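Local coordinates for protein adenylate kinase (Thermus thermophilus, PDB 3CM0) that catalyses, as an adenylate kinase, the reversible transfer of the terminal phosphate group of ATP to AMP, giving two molecules of ADP, at residues 109-115 and 164-170; 17-21 and 81-85; 9-13 and 144-148. All blocks are in the same frame, centred on the assembly; numbering follows the deposited sequence.

Overall arrangement
All three contacts meet at the parallel sheet of the CORE domain. Contact 1 joins strands 104-113 and 164-168 at one side of it. Contact 3 sets the start of the P-loop against helix 137-160, and its centre lies about 11 Å from that of contact 1. Leu10 bonds to both Val110 and Val112 through the backbone, which ties the two together. Contact 2, centred about 12 Å from contact 1 and 13 Å from contact 3, joins the helix that begins at the end of the P-loop to strand 79-83. Lys17 CE packs 3.4 Å from Gly11 O. Contact 2 brings predicted ATP-binding and AMP-binding residues together, and contact 3 flanks the predicted ATP site.

Contact 1 (109-115 and 164-170); sequences VVLVEVP and LKRVDGL
Val109 to Glu113 run parallel to Leu164 to Asp168 as neighbouring strands of the P-loop NTPase sheet in the CORE domain. Strand 164-168 is an outermost strand of this sheet.

The backbone bonds alternate as parallel pairing requires. Lys165 N donates to Val109 O at 2.8 Å, and Leu111 N returns a bond to Lys165 O. Val167 N and Glu113 N continue the pattern on Leu111 O and Val167 O. Gly169 N closes it on Glu113 O at 2.8 Å, just past the strand. Here the chains press close: Gly169 CA is 3.7 Å from Val112 CG1. Gly169 lies close against Val112 and Val114, with no side chain between.

One charged pair crosses the strands. Glu113 OE2 takes a bond from Arg166 NH1 at 2.8 Å, lying in the guanidinium plane at its edge. The two flat groups are turned 53° apart, and one oxygen makes the bond. Glu113 CG stands opposite the carbonyl carbon (chi1 -58°) and the chain then runs extended, which carries the carboxylate across to Arg166. Arg166 NH2 has its own salt bridge to Glu159 of helix 137-160. Leu164 CD2 sits 3.5 Å above one guanidinium face, toward its rim.

The apolar contacts lie on both faces of the sheet. Leu164 CD1 meets Val109 CG1 at 4.1 Å and also reaches Leu111 CB. These residues share the face turned to helix 137-160. Val110 and Val167 touch on the other face, which helix 173-184 covers. Beyond the strands, Pro115 CD packs 3.6 Å from Leu170 CG.

Asp168 forms an Asx turn. Its OD1 accepts from Leu170 N at 3.0 Å, with the donor 44° out of the carboxylate plane.

Contact 2 (17-21 and 81-85); sequences KGTQA and IFDGF
Asp83 meets the first turn of helix 17-28 with both carboxylate oxygens. OD1 takes a salt bridge from Lys17 NZ at 3.0 Å, and the ammonium group comes nearly along the C-O axis. The aliphatic part of Lys17 runs across the same oxygen, with CD 3.6 Å from Asp83 OD1. Lys17 CG takes the crowded position between backbone N and carbonyl carbon (chi1 71°). The chain then runs nearly extended and bends only at its last torsion, which brings NZ to Asp83. The other oxygen, Asp83 OD2, rests 3.4 Å from Gly18 CA and has a second salt bridge to Lys32. Each oxygen of the carboxylate thus has a lysine partner. Asp83 CG lies opposite the backbone N (chi1 171°), and this points the group at the helix. An asparagine here would probably leave both Lys17 and Lys32 without their negative mate.

Ala21 sits one turn further along the helix. Its CB touches Ile81 CG2 at 4.0 Å and Asp83 CB at 4.1 Å. This small apolar patch lies one helical turn on from the salt bridge.

Ile81 adds its other branch. Its CD1 reaches Ala21 O at 3.7 Å, so the isoleucine touches both the methyl and the carbonyl of Ala21. After Asp83 the chain turns at Gly84, whose backbone angles (phi 102°) would jam a side chain against the carbonyl of Asp83. Gly84 and Phe85 belong to the predicted AMP site, while Lys17 to Thr19 are the end of the P-loop at the predicted ATP site.

The helix segment runs nearly antiparallel to the strand, with axes 9.1 Å apart. Phe9 of strand 4-10 touches Lys17, Ala21 and Ile81. Ile81 also pairs with strand 31-33, and Phe82 packs on helices 65-75 and 89-101.

Contact 3 (9-13 and 144-148); sequences FLGPP and LEVYR
Pro12 lies against one face of the Tyr147 ring. Its CB makes a CH-pi contact 3.7 Å from the ring centroid, 24° off the ring normal. Pro12 CA stands over the middle of the same face. The nearest ring carbon to Pro12 CB is Tyr147 CE2, at 3.4 Å.

The hydroxyl of Tyr147 continues along the backbone before the proline. Its OH comes 3.1 Å from Gly11 C. It also lies 3.2 Å from Pro12 N, but that proline nitrogen has no hydrogen to share, and no hydrogen bond joins the two segments. This is close contact of a flat ring with a peptide group. Tyr147 CE1 approaches Gly11 O at 3.3 Å.

Leu144 adds a second touch from one turn earlier on the helix. Its CD2 branch meets Pro12 CB at 4.0 Å and Pro13 CD at 4.1 Å. The leucine and Pro13 lie alongside one another, pointing opposite ways.

A second shell surrounds these groups. Tyr147 CG lies roughly opposite the backbone N (chi1 157°), which sends the ring out from the helix toward Gly11. Leu144 O is in plane at the ring edge. Leu111 of strand 104-113 also touches Tyr147, while Leu119 of helix 116-130 touches Pro12. Leu10, just before the loop, is paired through its backbone with strand 104-113.

Gly11, Pro12 and Pro13 open the glycine-rich P-loop, the Walker A motif. Helix 137-160, which follows the LID, thus flanks the start of the phosphate-binding loop of an adenylate kinase.

Contact 1 (109-115 and 164-170)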
ATOM      1  N   VAL A 109      -2.835  -7.771  -7.204  1.00  8.64           N
ATOM      2  CA  VAL A 109      -2.472  -7.311  -5.887  1.00  7.51           C
ATOM      3  C   VAL A 109      -1.116  -7.977  -5.687  1.00 11.11           C
ATOM      4  O   VAL A 109      -1.015  -9.185  -5.533  1.00 12.03           O
ATOM      5  CB  VAL A 109      -3.492  -7.819  -4.824  1.00  7.81           C
ATOM      6  CG1 VAL A 109      -3.067  -7.416  -3.446  1.00  9.15           C
ATOM      7  CG2 VAL A 109      -4.846  -7.152  -5.151  1.00  8.20           C
ATOM      8  N   VAL A 110      -0.076  -7.170  -5.733  1.00 10.45           N
ATOM      9  CA  VAL A 110       1.295  -7.669  -5.602  1.00 11.66           C
ATOM     10  C   VAL A 110       1.628  -7.916  -4.135  1.00  9.30           C
ATOM     11  O   VAL A 110       1.503  -7.017  -3.313  1.00 12.10           O
ATOM     12  CB  VAL A 110       2.274  -6.629  -6.184  1.00 13.76           C
ATOM     13  CG1 VAL A 110       3.736  -7.083  -5.978  1.00 13.46           C
ATOM     14  CG2 VAL A 110       1.964  -6.442  -7.637  1.00 16.95           C
ATOM     15  N   LEU A 111       2.046  -9.148  -3.811  1.00 10.54           N
ATOM     16  CA  LEU A 111       2.431  -9.461  -2.434  1.00  9.56           C
ATOM     17  C   LEU A 111       3.911  -9.812  -2.491  1.00 10.87           C
ATOM     18  O   LEU A 111       4.275 -10.881  -3.003  1.00 10.26           O
ATOM     19  CB  LEU A 111       1.647 -10.671  -1.890  1.00  8.80           C
ATOM     20  CG  LEU A 111       2.058 -11.071  -0.446  1.00 13.16           C
ATOM     21  CD1 LEU A 111       1.628 -10.001   0.565  1.00 14.07           C
ATOM     22  CD2 LEU A 111       1.314 -12.400  -0.087  1.00 13.97           C
ATOM     23  N   VAL A 112       4.752  -8.903  -2.000  1.00  9.93           N
ATOM     24  CA  VAL A 112       6.197  -9.129  -2.021  1.00 11.08           C
ATOM     25  C   VAL A 112       6.571  -9.994  -0.831  1.00 11.69           C
ATOM     26  O   VAL A 112       6.346  -9.622   0.317  1.00 15.34           O
ATOM     27  CB  VAL A 112       6.959  -7.789  -1.965  1.00 15.44           C
ATOM     28  CG1 VAL A 112       8.482  -8.039  -2.105  1.00 19.17           C
ATOM     29  CG2 VAL A 112       6.453  -6.868  -3.102  1.00 18.21           C
ATOM     30  N   GLU A 113       7.193 -11.146  -1.127  1.00 13.12           N
ATOM     31  CA  GLU A 113       7.528 -12.127  -0.088  1.00 10.30           C
ATOM     32  C   GLU A 113       9.030 -12.258   0.081  1.00 12.32           C
ATOM     33  O   GLU A 113       9.756 -12.397  -0.904  1.00 14.09           O
ATOM     34  CB  GLU A 113       6.949 -13.489  -0.495  1.00 15.05           C
ATOM     35  CG  GLU A 113       5.435 -13.455  -0.714  1.00 12.80           C
ATOM     36  CD  GLU A 113       4.856 -14.832  -1.057  1.00 20.28           C
ATOM     37  OE1 GLU A 113       5.561 -15.642  -1.710  1.00 23.00           O
ATOM     38  OE2 GLU A 113       3.691 -15.081  -0.711  1.00 27.08           O
ATOM     39  N   VAL A 114       9.463 -12.236   1.331  1.00 10.35           N
ATOM     40  CA  VAL A 114      10.905 -12.300   1.647  1.00 14.65           C
ATOM     41  C   VAL A 114      11.056 -13.156   2.889  1.00 14.16           C
ATOM     42  O   VAL A 114      10.249 -13.064   3.791  1.00 15.87           O
ATOM     43  CB  VAL A 114      11.457 -10.879   1.941  1.00 14.45           C
ATOM     44  CG1 VAL A 114      12.948 -10.941   2.277  1.00 15.06           C
ATOM     45  CG2 VAL A 114      11.242  -9.972   0.704  1.00 18.72           C
ATOM     46  N   PRO A 115      12.098 -14.012   2.942  1.00 12.96           N
ATOM     47  CA  PRO A 115      12.297 -14.861   4.125  1.00 16.94           C
ATOM     48  C   PRO A 115      12.451 -13.944   5.339  1.00 12.02           C
ATOM     49  O   PRO A 115      13.149 -12.932   5.264  1.00 13.33           O
ATOM     50  CB  PRO A 115      13.592 -15.608   3.798  1.00 16.74           C
ATOM     51  CG  PRO A 115      13.582 -15.708   2.362  1.00 16.14           C
ATOM     52  CD  PRO A 115      13.049 -14.350   1.876  1.00 14.79           C
ATOM     53  N   LEU A 164      -4.393 -12.235  -6.537  1.00 12.04           N
ATOM     54  CA  LEU A 164      -3.158 -12.086  -5.740  1.00 10.02           C
ATOM     55  C   LEU A 164      -1.970 -12.548  -6.591  1.00 13.73           C
ATOM     56  O   LEU A 164      -2.010 -13.613  -7.220  1.00 16.98           O
ATOM     57  CB  LEU A 164      -3.255 -12.928  -4.462  1.00 13.06           C
ATOM     58  CG  LEU A 164      -2.108 -12.769  -3.450  1.00 15.68           C
ATOM     59  CD1 LEU A 164      -2.250 -11.354  -2.827  1.00 15.28           C
ATOM     60  CD2 LEU A 164      -2.247 -13.853  -2.306  1.00 16.24           C
ATOM     61  N   LYS A 165      -0.917 -11.745  -6.601  1.00 13.60           N
ATOM     62  CA  LYS A 165       0.298 -12.050  -7.361  1.00 12.27           C
ATOM     63  C   LYS A 165       1.432 -12.098  -6.343  1.00 15.00           C
ATOM     64  O   LYS A 165       1.927 -11.056  -5.894  1.00 15.94           O
ATOM     65  CB  LYS A 165       0.599 -10.923  -8.381  1.00 13.92           C
ATOM     66  CG  LYS A 165      -0.553 -10.551  -9.282  1.00 16.35           C
ATOM     67  CD  LYS A 165      -0.891 -11.681 -10.199  1.00 19.47           C
ATOM     68  CE  LYS A 165      -2.042 -11.308 -11.134  1.00 26.96           C
ATOM     69  NZ  LYS A 165      -2.415 -12.497 -11.976  1.00 25.92           N
ATOM     70  N   ARG A 166       1.809 -13.310  -5.940  1.00 13.51           N
ATOM     71  CA  ARG A 166       2.885 -13.485  -4.979  1.00 13.52           C
ATOM     72  C   ARG A 166       4.166 -13.363  -5.768  1.00 12.40           C
ATOM     73  O   ARG A 166       4.354 -14.028  -6.805  1.00 16.52           O
ATOM     74  CB  ARG A 166       2.787 -14.869  -4.320  1.00 15.37           C
ATOM     75  CG  ARG A 166       1.533 -15.049  -3.484  1.00 17.39           C
ATOM     76  CD  ARG A 166       1.372 -16.534  -3.092  1.00 20.74           C
ATOM     77  NE  ARG A 166       0.176 -16.775  -2.300  1.00 18.64           N
ATOM     78  CZ  ARG A 166       0.066 -16.564  -0.989  1.00 23.19           C
ATOM     79  NH1 ARG A 166       1.090 -16.101  -0.282  1.00 22.42           N
ATOM     80  NH2 ARG A 166      -1.092 -16.833  -0.377  1.00 23.17           N
ATOM     81  N   VAL A 167       5.073 -12.535  -5.273  1.00 10.07           N
ATOM     82  CA  VAL A 167       6.332 -12.288  -5.959  1.00  8.11           C
ATOM     83  C   VAL A 167       7.515 -12.494  -5.026  1.00 10.43           C
ATOM     84  O   VAL A 167       7.455 -12.155  -3.840  1.00 10.81           O
ATOM     85  CB  VAL A 167       6.362 -10.822  -6.495  1.00 15.30           C
ATOM     86  CG1 VAL A 167       7.758 -10.458  -6.967  1.00 20.54           C
ATOM     87  CG2 VAL A 167       5.310 -10.659  -7.633  1.00 12.24           C
ATOM     88  N   ASP A 168       8.596 -13.046  -5.575  1.00  9.80           N
ATOM     89  CA  ASP A 168       9.820 -13.284  -4.768  1.00  7.50           C
ATOM     90  C   ASP A 168      10.559 -11.948  -4.617  1.00  9.76           C
ATOM     91  O   ASP A 168      11.055 -11.388  -5.586  1.00 12.09           O
ATOM     92  CB  ASP A 168      10.659 -14.332  -5.505  1.00 13.88           C
ATOM     93  CG  ASP A 168      12.040 -14.571  -4.878  1.00 17.44           C
ATOM     94  OD1 ASP A 168      12.317 -14.024  -3.797  1.00 12.73           O
ATOM     95  OD2 ASP A 168      12.843 -15.329  -5.496  1.00 14.71           O
ATOM     96  N   GLY A 169      10.627 -11.435  -3.393  1.00 11.82           N
ATOM     97  CA  GLY A 169      11.268 -10.144  -3.171  1.00 14.35           C
ATOM     98  C   GLY A 169      12.748 -10.150  -2.844  1.00 15.78           C
ATOM     99  O   GLY A 169      13.323  -9.113  -2.480  1.00 13.06           O
ATOM    100  N   LEU A 170      13.367 -11.317  -2.958  1.00 15.75           N
ATOM    101  CA  LEU A 170      14.812 -11.427  -2.717  1.00 18.99           C
ATOM    102  C   LEU A 170      15.466 -11.165  -4.072  1.00 19.95           C
ATOM    103  O   LEU A 170      14.949 -11.589  -5.100  1.00 28.40           O
ATOM    104  CB  LEU A 170      15.182 -12.838  -2.247  1.00 17.28           C
ATOM    105  CG  LEU A 170      15.166 -13.131  -0.758  1.00 23.60           C
ATOM    106  CD1 LEU A 170      15.820 -14.507  -0.553  1.00 19.86           C
ATOM    107  CD2 LEU A 170      15.952 -12.035   0.022  1.00 23.56           C
TER

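Contact 2 (17-21 and 81-85)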
ATOM      1  N   LYS A  17       8.544  -2.759  -0.907  1.00 19.47           N
ATOM      2  CA  LYS A  17       7.411  -2.713  -1.827  1.00 17.87           C
ATOM      3  C   LYS A  17       7.053  -1.282  -2.233  1.00 18.99           C
ATOM      4  O   LYS A  17       6.584  -1.058  -3.333  1.00 19.76           O
ATOM      5  CB  LYS A  17       6.169  -3.382  -1.216  1.00 23.37           C
ATOM      6  CG  LYS A  17       5.545  -2.597  -0.078  1.00 27.98           C
ATOM      7  CD  LYS A  17       4.053  -2.834   0.005  1.00 26.69           C
ATOM      8  CE  LYS A  17       3.491  -2.411   1.358  1.00 32.40           C
ATOM      9  NZ  LYS A  17       3.753  -0.981   1.663  1.00 46.88           N
ATOM     10  N   GLY A  18       7.281  -0.319  -1.346  1.00 18.09           N
ATOM     11  CA  GLY A  18       6.962   1.064  -1.681  1.00 23.25           C
ATOM     12  C   GLY A  18       7.827   1.593  -2.807  1.00 26.93           C
ATOM     13  O   GLY A  18       7.373   2.303  -3.707  1.00 21.51           O
ATOM     14  N   THR A  19       9.108   1.262  -2.744  1.00 26.31           N
ATOM     15  CA  THR A  19      10.024   1.687  -3.766  1.00 26.89           C
ATOM     16  C   THR A  19       9.653   1.066  -5.093  1.00 22.69           C
ATOM     17  O   THR A  19       9.775   1.733  -6.122  1.00 21.71           O
ATOM     18  CB  THR A  19      11.476   1.297  -3.417  1.00 35.66           C
ATOM     19  OG1 THR A  19      11.847   1.919  -2.180  1.00 48.67           O
ATOM     20  CG2 THR A  19      12.427   1.751  -4.515  1.00 46.72           C
ATOM     21  N   GLN A  20       9.189  -0.194  -5.087  1.00 20.43           N
ATOM     22  CA  GLN A  20       8.811  -0.852  -6.346  1.00 14.96           C
ATOM     23  C   GLN A  20       7.504  -0.200  -6.878  1.00 17.06           C
ATOM     24  O   GLN A  20       7.327  -0.044  -8.078  1.00 17.61           O
ATOM     25  CB  GLN A  20       8.547  -2.360  -6.145  1.00 15.98           C
ATOM     26  CG  GLN A  20       9.790  -3.189  -5.779  1.00 16.67           C
ATOM     27  CD  GLN A  20      10.796  -3.211  -6.917  1.00 24.35           C
ATOM     28  OE1 GLN A  20      10.472  -2.839  -8.041  1.00 26.69           O
ATOM     29  NE2 GLN A  20      12.022  -3.649  -6.630  1.00 21.00           N
ATOM     30  N   ALA A  21       6.582   0.116  -5.977  1.00 20.26           N
ATOM     31  CA  ALA A  21       5.332   0.779  -6.396  1.00 13.85           C
ATOM     32  C   ALA A  21       5.702   2.113  -7.048  1.00 18.18           C
ATOM     33  O   ALA A  21       5.134   2.503  -8.057  1.00 19.11           O
ATOM     34  CB  ALA A  21       4.461   1.024  -5.181  1.00 13.82           C
ATOM     35  N   ILE A  81      -2.148   3.339  -8.612  1.00 13.42           N
ATOM     36  CA  ILE A  81      -1.428   2.408  -7.716  1.00  8.20           C
ATOM     37  C   ILE A  81      -1.749   2.749  -6.272  1.00 14.42           C
ATOM     38  O   ILE A  81      -1.808   3.924  -5.862  1.00 14.24           O
ATOM     39  CB  ILE A  81       0.111   2.467  -7.978  1.00 12.04           C
ATOM     40  CG1 ILE A  81       0.407   1.715  -9.289  1.00 13.55           C
ATOM     41  CG2 ILE A  81       0.876   1.894  -6.823  1.00 16.97           C
ATOM     42  CD1 ILE A  81       1.914   1.728  -9.690  1.00 19.18           C
ATOM     43  N   PHE A  82      -2.027   1.689  -5.500  1.00 12.29           N
ATOM     44  CA  PHE A  82      -2.302   1.801  -4.093  1.00 10.40           C
ATOM     45  C   PHE A  82      -1.139   1.147  -3.371  1.00 15.41           C
ATOM     46  O   PHE A  82      -0.779   0.035  -3.703  1.00 14.81           O
ATOM     47  CB  PHE A  82      -3.601   1.059  -3.756  1.00  8.77           C
ATOM     48  CG  PHE A  82      -4.826   1.735  -4.361  1.00  8.58           C
ATOM     49  CD1 PHE A  82      -5.434   2.792  -3.693  1.00 14.42           C
ATOM     50  CD2 PHE A  82      -5.337   1.306  -5.583  1.00 12.11           C
ATOM     51  CE1 PHE A  82      -6.554   3.418  -4.235  1.00 14.34           C
ATOM     52  CE2 PHE A  82      -6.470   1.933  -6.146  1.00 18.28           C
ATOM     53  CZ  PHE A  82      -7.073   2.985  -5.457  1.00 11.29           C
ATOM     54  N   ASP A  83      -0.581   1.842  -2.390  1.00 13.75           N
ATOM     55  CA  ASP A  83       0.552   1.333  -1.620  1.00 20.81           C
ATOM     56  C   ASP A  83       0.235   1.838  -0.202  1.00 20.09           C
ATOM     57  O   ASP A  83       0.303   3.029   0.064  1.00 37.07           O
ATOM     58  CB  ASP A  83       1.827   1.968  -2.199  1.00 20.98           C
ATOM     59  CG  ASP A  83       3.054   1.699  -1.370  1.00 31.32           C
ATOM     60  OD1 ASP A  83       3.143   0.603  -0.781  1.00 27.85           O
ATOM     61  OD2 ASP A  83       3.928   2.590  -1.328  1.00 33.78           O
ATOM     62  N   GLY A  84      -0.148   0.944   0.683  1.00 26.76           N
ATOM     63  CA  GLY A  84      -0.522   1.377   2.016  1.00 31.22           C
ATOM     64  C   GLY A  84      -2.042   1.429   2.194  1.00 38.64           C
ATOM     65  O   GLY A  84      -2.537   1.925   3.220  1.00 33.85           O
ATOM     66  N   PHE A  85      -2.770   0.937   1.182  1.00 32.17           N
ATOM     67  CA  PHE A  85      -4.233   0.876   1.175  1.00 22.95           C
ATOM     68  C   PHE A  85      -4.667  -0.242   0.206  1.00 18.70           C
ATOM     69  O   PHE A  85      -4.077  -0.403  -0.855  1.00 17.10           O
ATOM     70  CB  PHE A  85      -4.842   2.222   0.732  1.00 21.37           C
ATOM     71  CG  PHE A  85      -6.324   2.301   0.901  1.00 20.32           C
ATOM     72  CD1 PHE A  85      -7.170   1.908  -0.120  1.00 16.97           C
ATOM     73  CD2 PHE A  85      -6.879   2.747   2.101  1.00 19.49           C
ATOM     74  CE1 PHE A  85      -8.557   1.946   0.039  1.00 20.04           C
ATOM     75  CE2 PHE A  85      -8.261   2.786   2.269  1.00 18.89           C
ATOM     76  CZ  PHE A  85      -9.097   2.387   1.237  1.00 17.00           C
TER

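Contact 3 (9-13 and 144-148)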
ATOM      1  N   PHE A   9      -0.313  -2.803  -3.942  1.00  8.95           N
ATOM      2  CA  PHE A   9       0.911  -3.450  -3.401  1.00  9.37           C
ATOM      3  C   PHE A   9       0.777  -3.761  -1.911  1.00 12.48           C
ATOM      4  O   PHE A   9       0.410  -2.887  -1.126  1.00 12.41           O
ATOM      5  CB  PHE A   9       2.137  -2.511  -3.557  1.00 11.48           C
ATOM      6  CG  PHE A   9       2.710  -2.484  -4.928  1.00 15.43           C
ATOM      7  CD1 PHE A   9       3.857  -3.221  -5.226  1.00 17.92           C
ATOM      8  CD2 PHE A   9       2.116  -1.729  -5.940  1.00 13.99           C
ATOM      9  CE1 PHE A   9       4.402  -3.180  -6.505  1.00 19.22           C
ATOM     10  CE2 PHE A   9       2.657  -1.691  -7.214  1.00 17.74           C
ATOM     11  CZ  PHE A   9       3.796  -2.412  -7.503  1.00 18.65           C
ATOM     12  N   LEU A  10       1.113  -5.001  -1.519  1.00 15.05           N
ATOM     13  CA  LEU A  10       1.110  -5.433  -0.117  1.00 10.35           C
ATOM     14  C   LEU A  10       2.515  -6.038   0.203  1.00 13.22           C
ATOM     15  O   LEU A  10       3.175  -6.636  -0.651  1.00 14.83           O
ATOM     16  CB  LEU A  10       0.053  -6.510   0.140  1.00 12.81           C
ATOM     17  CG  LEU A  10      -1.421  -6.156  -0.150  1.00 14.54           C
ATOM     18  CD1 LEU A  10      -2.262  -7.391   0.093  1.00 18.34           C
ATOM     19  CD2 LEU A  10      -1.891  -4.989   0.732  1.00 20.27           C
ATOM     20  N   GLY A  11       2.975  -5.852   1.414  1.00 19.59           N
ATOM     21  CA  GLY A  11       4.274  -6.420   1.761  1.00 18.72           C
ATOM     22  C   GLY A  11       4.702  -5.921   3.113  1.00 21.57           C
ATOM     23  O   GLY A  11       4.269  -4.862   3.548  1.00 18.06           O
ATOM     24  N   PRO A  12       5.540  -6.682   3.818  1.00 19.71           N
ATOM     25  CA  PRO A  12       6.027  -6.293   5.149  1.00 24.23           C
ATOM     26  C   PRO A  12       7.105  -5.220   5.075  1.00 21.19           C
ATOM     27  O   PRO A  12       7.693  -4.972   4.034  1.00 19.66           O
ATOM     28  CB  PRO A  12       6.617  -7.596   5.693  1.00 24.12           C
ATOM     29  CG  PRO A  12       7.230  -8.215   4.391  1.00 20.78           C
ATOM     30  CD  PRO A  12       6.087  -7.991   3.397  1.00 22.85           C
ATOM     31  N   PRO A  13       7.373  -4.565   6.205  1.00 22.76           N
ATOM     32  CA  PRO A  13       8.397  -3.532   6.290  1.00 23.31           C
ATOM     33  C   PRO A  13       9.681  -4.260   5.906  1.00 25.89           C
ATOM     34  O   PRO A  13       9.872  -5.434   6.285  1.00 26.63           O
ATOM     35  CB  PRO A  13       8.403  -3.179   7.768  1.00 27.66           C
ATOM     36  CG  PRO A  13       7.007  -3.409   8.184  1.00 32.23           C
ATOM     37  CD  PRO A  13       6.606  -4.673   7.453  1.00 19.88           C
ATOM     38  N   LEU A 144       6.734  -7.759  12.772  1.00 25.62           N
ATOM     39  CA  LEU A 144       6.469  -8.570  11.582  1.00 21.14           C
ATOM     40  C   LEU A 144       5.296  -9.515  11.814  1.00 18.94           C
ATOM     41  O   LEU A 144       4.529  -9.810  10.893  1.00 20.02           O
ATOM     42  CB  LEU A 144       7.732  -9.363  11.169  1.00 20.09           C
ATOM     43  CG  LEU A 144       8.844  -8.476  10.595  1.00 20.77           C
ATOM     44  CD1 LEU A 144      10.115  -9.317  10.394  1.00 21.34           C
ATOM     45  CD2 LEU A 144       8.392  -7.848   9.271  1.00 26.04           C
ATOM     46  N   GLU A 145       5.133  -9.987  13.046  1.00 24.62           N
ATOM     47  CA  GLU A 145       4.025 -10.884  13.376  1.00 23.10           C
ATOM     48  C   GLU A 145       2.697 -10.133  13.356  1.00 28.21           C
ATOM     49  O   GLU A 145       1.649 -10.675  12.951  1.00 25.19           O
ATOM     50  CB  GLU A 145       4.256 -11.515  14.751  1.00 28.88           C
ATOM     51  CG  GLU A 145       3.101 -12.367  15.248  1.00 33.91           C
ATOM     52  CD  GLU A 145       2.758 -13.523  14.317  1.00 39.27           C
ATOM     53  OE1 GLU A 145       3.647 -14.025  13.598  1.00 41.40           O
ATOM     54  OE2 GLU A 145       1.591 -13.950  14.322  1.00 42.43           O
ATOM     55  N   VAL A 146       2.741  -8.884  13.801  1.00 25.60           N
ATOM     56  CA  VAL A 146       1.544  -8.050  13.798  1.00 29.01           C
ATOM     57  C   VAL A 146       1.142  -7.778  12.348  1.00 28.63           C
ATOM     58  O   VAL A 146      -0.041  -7.858  11.975  1.00 23.73           O
ATOM     59  CB  VAL A 146       1.801  -6.716  14.527  1.00 29.56           C
ATOM     60  CG1 VAL A 146       0.681  -5.727  14.240  1.00 34.50           C
ATOM     61  CG2 VAL A 146       1.897  -6.969  16.022  1.00 29.29           C
ATOM     62  N   TYR A 147       2.129  -7.437  11.532  1.00 24.65           N
ATOM     63  CA  TYR A 147       1.877  -7.199  10.120  1.00 22.81           C
ATOM     64  C   TYR A 147       1.243  -8.449   9.503  1.00 21.96           C
ATOM     65  O   TYR A 147       0.274  -8.363   8.730  1.00 19.92           O
ATOM     66  CB  TYR A 147       3.188  -6.882   9.387  1.00 21.57           C
ATOM     67  CG  TYR A 147       3.127  -7.172   7.896  1.00 23.63           C
ATOM     68  CD1 TYR A 147       2.553  -6.263   6.994  1.00 31.24           C
ATOM     69  CD2 TYR A 147       3.553  -8.401   7.404  1.00 26.71           C
ATOM     70  CE1 TYR A 147       2.405  -6.595   5.636  1.00 34.31           C
ATOM     71  CE2 TYR A 147       3.409  -8.741   6.061  1.00 34.35           C
ATOM     72  CZ  TYR A 147       2.837  -7.837   5.184  1.00 32.94           C
ATOM     73  OH  TYR A 147       2.727  -8.195   3.848  1.00 41.32           O
ATOM     74  N   ARG A 148       1.789  -9.622   9.815  1.00 15.33           N
ATOM     75  CA  ARG A 148       1.212 -10.834   9.256  1.00 17.25           C
ATOM     76  C   ARG A 148      -0.241 -11.009   9.687  1.00 24.14           C
ATOM     77  O   ARG A 148      -1.105 -11.371   8.873  1.00 19.23           O
ATOM     78  CB  ARG A 148       2.015 -12.063   9.672  1.00 20.73           C
ATOM     79  CG  ARG A 148       1.538 -13.352   9.002  1.00 31.45           C
ATOM     80  CD  ARG A 148       2.235 -14.585   9.590  1.00 35.07           C
ATOM     81  NE  ARG A 148       1.807 -14.841  10.968  1.00 48.17           N
ATOM     82  CZ  ARG A 148       0.622 -15.336  11.320  1.00 47.78           C
ATOM     83  NH1 ARG A 148      -0.284 -15.642  10.400  1.00 56.75           N
ATOM     84  NH2 ARG A 148       0.345 -15.533  12.601  1.00 55.65           N
TER